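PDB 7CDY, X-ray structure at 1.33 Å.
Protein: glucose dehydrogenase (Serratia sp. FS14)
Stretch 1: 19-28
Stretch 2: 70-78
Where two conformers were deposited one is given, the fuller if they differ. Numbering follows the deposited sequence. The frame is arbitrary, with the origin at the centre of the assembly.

Stretch 1 19-28: FLPAEQGLLI
Stretch 2 (70-78) DFAASRRVY

Not one hydrogen bond joins these two stretches; 243 Å² is buried, both sides summed, mostly by apolar side chains, with Phe71 covered most (62 Å²). The case illustrates a general rule: turn and helix hold their shape with local backbone hydrogen bonds, and the stretches meet largely through carbon.

In the first stretch, a type II' turn runs from Pro21 (phi/psi -64/155) through Ala22 (59/-129) and Glu23 (-110/32) to Gln24 (-75/-16), closed by Gln24 N to Pro21 O at 3.0 Å and braced by Leu20 N to Gly25 O at 2.9 Å. At Gly25 (115/-161) a CB would jam against the preceding carbonyl; Leu27 and Ile28 lie in a strand. In the second, a short helix spans Phe71 to Ser74, Arg75 breaks out with positive phi (55/23), and Arg76 to Tyr78 form strand. Ser74 OG donates to Asp70 OD1 (2.8 Å) and accepts from Arg76 N (3.1 Å).

The register pairs Leu20 with Phe71 (CA–CA 7.7 Å), Pro21 with Ala72 (6.6 Å) and Leu27 with Val77 (9.7 Å), ascending together; 26-28 and 76-78 run in roughly the same direction. The CA-to-CB bond of Phe71 points toward the first stretch (chi1 t, chi2 -85°). Leu20 (m, t) sets CD2 over one face, 3.9 Å from the Phe71 ring centroid and 18° off its normal: weakly positive C-H hydrogens face the electron-rich pi cloud. Pro21 CD approaches Phe71 CD1 obliquely at 3.5 Å, while Pro21 CG lies 4.2 Å from Ala72 CB. Gln24 (m, t, chi3 -145°) brings NE2 to the ring edge, 4.1 Å from Phe71 CE1, and 4.2 Å from NH1 of Arg75 (m, t, p, chi4 80°); both nitrogens are donors, so this is proximity alone. Leu27 CD1 (m, t) meets Val77 CG2 (chi1 t) at 4.1 Å.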

ATOM      1  N   PHE A  19       0.821  11.970   7.188  0.62 11.22           N
ATOM      2  CA  PHE A  19       0.835  13.122   8.076  0.62 11.96           C
ATOM      3  C   PHE A  19       2.225  13.359   8.651  0.62 12.48           C
ATOM      4  O   PHE A  19       2.954  12.416   8.982  0.62 13.45           O
ATOM      5  CB  PHE A  19      -0.159  12.920   9.217  0.62 15.19           C
ATOM      6  CG  PHE A  19      -1.551  13.352   8.873  0.62 14.17           C
ATOM      7  CD1 PHE A  19      -2.421  12.485   8.236  0.62 13.76           C
ATOM      8  CD2 PHE A  19      -1.985  14.633   9.170  0.62 16.14           C
ATOM      9  CE1 PHE A  19      -3.699  12.880   7.907  0.62 14.65           C
ATOM     10  CE2 PHE A  19      -3.265  15.032   8.848  0.62 16.33           C
ATOM     11  CZ  PHE A  19      -4.121  14.157   8.215  0.62 19.88           C
ATOM     12  N   LEU A  20       2.589  14.634   8.751  1.00 11.98           N
ATOM     13  CA  LEU A  20       3.740  15.091   9.501  1.00 14.64           C
ATOM     14  C   LEU A  20       3.269  15.487  10.896  1.00 14.71           C
ATOM     15  O   LEU A  20       2.063  15.646  11.128  1.00 15.42           O
ATOM     16  CB  LEU A  20       4.362  16.292   8.790  1.00 14.12           C
ATOM     17  CG  LEU A  20       4.905  16.012   7.384  1.00 13.10           C
ATOM     18  CD1 LEU A  20       5.654  17.232   6.882  1.00 17.59           C
ATOM     19  CD2 LEU A  20       5.815  14.787   7.370  1.00 14.77           C
ATOM     20  N   PRO A  21       4.191  15.626  11.856  1.00 15.59           N
ATOM     21  CA  PRO A  21       3.781  15.898  13.241  1.00 17.56           C
ATOM     22  C   PRO A  21       3.066  17.234  13.404  1.00 20.13           C
ATOM     23  O   PRO A  21       3.247  18.170  12.619  1.00 19.20           O
ATOM     24  CB  PRO A  21       5.109  15.892  14.009  1.00 19.32           C
ATOM     25  CG  PRO A  21       6.019  15.053  13.189  1.00 19.06           C
ATOM     26  CD  PRO A  21       5.635  15.344  11.764  1.00 15.92           C
ATOM     27  N   ALA A  22       2.243  17.299  14.449  1.00 22.16           N
ATOM     28  CA  ALA A  22       1.569  18.524  14.903  1.00 25.47           C
ATOM     29  C   ALA A  22       0.713  19.061  13.759  1.00 23.69           C
ATOM     30  O   ALA A  22      -0.086  18.301  13.190  1.00 30.33           O
ATOM     31  CB  ALA A  22       2.583  19.490  15.507  1.00 31.47           C
ATOM     32  N   GLU A  23       0.830  20.336  13.396  1.00 33.13           N
ATOM     33  CA  GLU A  23       0.106  20.907  12.269  1.00 30.97           C
ATOM     34  C   GLU A  23       1.037  21.229  11.105  1.00 28.68           C
ATOM     35  O   GLU A  23       0.803  22.180  10.356  1.00 32.00           O
ATOM     36  CB  GLU A  23      -0.689  22.142  12.699  1.00 39.40           C
ATOM     37  N   GLN A  24       2.101  20.436  10.945  1.00 21.37           N
ATOM     38  CA  GLN A  24       3.081  20.677   9.894  1.00 17.48           C
ATOM     39  C   GLN A  24       2.577  20.283   8.514  1.00 17.86           C
ATOM     40  O   GLN A  24       3.180  20.687   7.512  1.00 20.81           O
ATOM     41  CB  GLN A  24       4.388  19.964  10.225  1.00 19.17           C
ATOM     42  CG  GLN A  24       5.081  20.588  11.433  1.00 21.19           C
ATOM     43  CD  GLN A  24       6.092  19.673  12.085  1.00 26.18           C
ATOM     44  OE1 GLN A  24       6.254  19.680  13.308  1.00 35.05           O
ATOM     45  NE2 GLN A  24       6.792  18.894  11.274  1.00 23.26           N
ATOM     46  N   GLY A  25       1.510  19.511   8.445  1.00 17.74           N
ATOM     47  CA  GLY A  25       0.855  19.222   7.193  1.00 16.05           C
ATOM     48  C   GLY A  25       0.931  17.760   6.800  1.00 14.58           C
ATOM     49  O   GLY A  25       1.187  16.866   7.615  1.00 16.06           O
ATOM     50  N   LEU A  26       0.701  17.527   5.506  0.50 13.20           N
ATOM     51  CA  LEU A  26       0.614  16.208   4.899  0.50 13.26           C
ATOM     52  C   LEU A  26       1.517  16.178   3.674  0.50 11.58           C
ATOM     53  O   LEU A  26       1.556  17.140   2.900  0.50 11.73           O
ATOM     54  CB  LEU A  26      -0.822  15.939   4.406  0.50 14.44           C
ATOM     55  CG  LEU A  26      -1.990  15.731   5.377  0.50 16.83           C
ATOM     56  CD1 LEU A  26      -2.354  17.017   6.097  0.50 18.65           C
ATOM     57  CD2 LEU A  26      -3.200  15.201   4.627  0.50 16.86           C
ATOM     58  N   LEU A  27       2.229  15.070   3.479  1.00  9.80           N
ATOM     59  CA  LEU A  27       2.913  14.846   2.219  1.00 10.22           C
ATOM     60  C   LEU A  27       2.012  14.021   1.314  1.00 10.47           C
ATOM     61  O   LEU A  27       1.299  13.131   1.784  1.00 10.47           O
ATOM     62  CB  LEU A  27       4.233  14.106   2.452  1.00 10.03           C
ATOM     63  CG  LEU A  27       5.333  14.873   3.200  1.00 10.88           C
ATOM     64  CD1 LEU A  27       6.476  13.949   3.581  1.00 10.79           C
ATOM     65  CD2 LEU A  27       5.848  16.038   2.376  1.00 12.18           C
ATOM     66  N   ILE A  28       2.049  14.322   0.015  1.00  8.85           N
ATOM     67  CA  ILE A  28       1.223  13.650  -0.982  1.00  8.98           C
ATOM     68  C   ILE A  28       2.098  13.325  -2.174  1.00  8.89           C
ATOM     69  O   ILE A  28       2.824  14.196  -2.659  1.00  9.53           O
ATOM     70  CB  ILE A  28       0.062  14.550  -1.455  1.00 10.51           C
ATOM     71  CG1 ILE A  28      -0.795  14.998  -0.277  1.00 12.05           C
ATOM     72  CG2 ILE A  28      -0.792  13.832  -2.501  1.00 11.56           C
ATOM     73  CD1 ILE A  28      -1.963  15.893  -0.668  1.00 14.32           C
ATOM     74  N   ASP A  70      10.338   8.191  13.722  1.00 11.30           N
ATOM     75  CA  ASP A  70      10.999   9.269  14.451  1.00 11.72           C
ATOM     76  C   ASP A  70      11.190  10.530  13.612  1.00 12.37           C
ATOM     77  O   ASP A  70      12.145  11.278  13.852  1.00 12.09           O
ATOM     78  CB  ASP A  70      12.329   8.803  15.051  1.00 13.04           C
ATOM     79  CG  ASP A  70      13.375   8.464  13.997  1.00 15.94           C
ATOM     80  OD1 ASP A  70      13.085   8.555  12.787  1.00 14.88           O
ATOM     81  OD2 ASP A  70      14.518   8.107  14.376  1.00 16.75           O
ATOM     82  N   PHE A  71      10.282  10.797  12.662  1.00 11.90           N
ATOM     83  CA  PHE A  71      10.421  11.951  11.773  1.00 11.07           C
ATOM     84  C   PHE A  71      10.648  13.255  12.534  1.00 12.32           C
ATOM     85  O   PHE A  71      11.415  14.109  12.083  1.00 11.16           O
ATOM     86  CB  PHE A  71       9.193  12.070  10.855  1.00 11.59           C
ATOM     87  CG  PHE A  71       9.216  13.300   9.969  1.00  9.93           C
ATOM     88  CD1 PHE A  71       8.754  14.523  10.437  1.00 11.08           C
ATOM     89  CD2 PHE A  71       9.735  13.240   8.686  1.00  9.83           C
ATOM     90  CE1 PHE A  71       8.815  15.667   9.646  1.00 12.29           C
ATOM     91  CE2 PHE A  71       9.789  14.380   7.875  1.00 10.04           C
ATOM     92  CZ  PHE A  71       9.332  15.596   8.366  1.00 11.68           C
ATOM     93  N   ALA A  72       9.963  13.450  13.665  1.00 12.30           N
ATOM     94  CA  ALA A  72      10.127  14.699  14.407  1.00 14.70           C
ATOM     95  C   ALA A  72      11.596  14.978  14.693  1.00 13.30           C
ATOM     96  O   ALA A  72      12.047  16.129  14.621  1.00 15.51           O
ATOM     97  CB  ALA A  72       9.329  14.650  15.709  1.00 18.53           C
ATOM     98  N   ALA A  73      12.363  13.932  14.985  1.00 12.29           N
ATOM     99  CA  ALA A  73      13.800  14.041  15.199  1.00 12.52           C
ATOM    100  C   ALA A  73      14.600  13.980  13.896  1.00 11.99           C
ATOM    101  O   ALA A  73      15.429  14.858  13.635  1.00 11.94           O
ATOM    102  CB  ALA A  73      14.262  12.941  16.163  1.00 14.44           C
ATOM    103  N   SER A  74      14.362  12.963  13.054  1.00 11.86           N
ATOM    104  CA  SER A  74      15.254  12.677  11.928  1.00  9.55           C
ATOM    105  C   SER A  74      14.845  13.359  10.628  1.00  9.10           C
ATOM    106  O   SER A  74      15.681  13.499   9.729  1.00 10.31           O
ATOM    107  CB  SER A  74      15.227  11.175  11.600  1.00  9.66           C
ATOM    108  OG  SER A  74      13.889  10.794  11.229  1.00 10.99           O
ATOM    109  N   ARG A  75      13.579  13.753  10.511  1.00  8.91           N
ATOM    110  CA  ARG A  75      12.993  14.245   9.266  1.00 10.21           C
ATOM    111  C   ARG A  75      13.162  13.262   8.109  1.00  9.78           C
ATOM    112  O   ARG A  75      13.085  13.643   6.939  1.00  9.79           O
ATOM    113  CB  ARG A  75      13.459  15.664   8.917  1.00 10.33           C
ATOM    114  CG  ARG A  75      13.097  16.657  10.020  1.00 11.32           C
ATOM    115  CD  ARG A  75      13.388  18.105   9.647  1.00 12.15           C
ATOM    116  NE  ARG A  75      12.612  18.563   8.489  1.00 11.10           N
ATOM    117  CZ  ARG A  75      11.342  18.953   8.520  1.00 13.13           C
ATOM    118  NH1 ARG A  75      10.641  18.932   9.649  1.00 13.88           N
ATOM    119  NH2 ARG A  75      10.773  19.363   7.393  1.00 13.45           N
ATOM    120  N   ARG A  76      13.358  11.983   8.409  1.00  9.23           N
ATOM    121  CA  ARG A  76      13.564  10.990   7.366  1.00  9.19           C
ATOM    122  C   ARG A  76      12.238  10.612   6.706  1.00  8.38           C
ATOM    123  O   ARG A  76      11.235  10.392   7.385  1.00  9.20           O
ATOM    124  CB  ARG A  76      14.218   9.746   7.972  1.00  9.76           C
ATOM    125  CG  ARG A  76      14.447   8.640   6.966  1.00 11.02           C
ATOM    126  CD  ARG A  76      15.246   7.493   7.561  1.00 11.45           C
ATOM    127  NE  ARG A  76      16.608   7.893   7.898  1.00 13.05           N
ATOM    128  CZ  ARG A  76      17.514   7.068   8.404  1.00 16.06           C
ATOM    129  NH1 ARG A  76      17.194   5.801   8.639  1.00 15.32           N
ATOM    130  NH2 ARG A  76      18.727   7.525   8.678  1.00 14.96           N
ATOM    131  N   VAL A  77      12.258  10.539   5.377  1.00  8.66           N
ATOM    132  CA  VAL A  77      11.076  10.221   4.579  1.00  9.08           C
ATOM    133  C   VAL A  77      11.436   9.077   3.640  1.00  8.55           C
ATOM    134  O   VAL A  77      12.364   9.200   2.831  1.00  9.36           O
ATOM    135  CB  VAL A  77      10.569  11.432   3.779  1.00  9.57           C
ATOM    136  CG1 VAL A  77       9.359  11.026   2.934  1.00 10.26           C
ATOM    137  CG2 VAL A  77      10.195  12.558   4.731  1.00 11.08           C
ATOM    138  N   TYR A  78      10.700   7.968   3.751  1.00  8.16           N
ATOM    139  CA  TYR A  78      10.823   6.844   2.828  1.00  8.34           C
ATOM    140  C   TYR A  78       9.872   7.024   1.649  1.00  7.38           C
ATOM    141  O   TYR A  78       8.762   7.560   1.798  1.00  9.10           O
ATOM    142  CB  TYR A  78      10.478   5.528   3.543  1.00  7.96           C
ATOM    143  CG  TYR A  78      11.464   5.133   4.624  1.00  9.17           C
ATOM    144  CD1 TYR A  78      11.450   5.769   5.860  1.00 10.14           C
ATOM    145  CD2 TYR A  78      12.404   4.128   4.407  1.00  9.15           C
ATOM    146  CE1 TYR A  78      12.367   5.426   6.856  1.00  9.69           C
ATOM    147  CE2 TYR A  78      13.321   3.772   5.401  1.00  9.97           C
ATOM    148  CZ  TYR A  78      13.281   4.422   6.616  1.00  9.45           C
ATOM    149  OH  TYR A  78      14.187   4.087   7.609  1.00 11.11           O
TER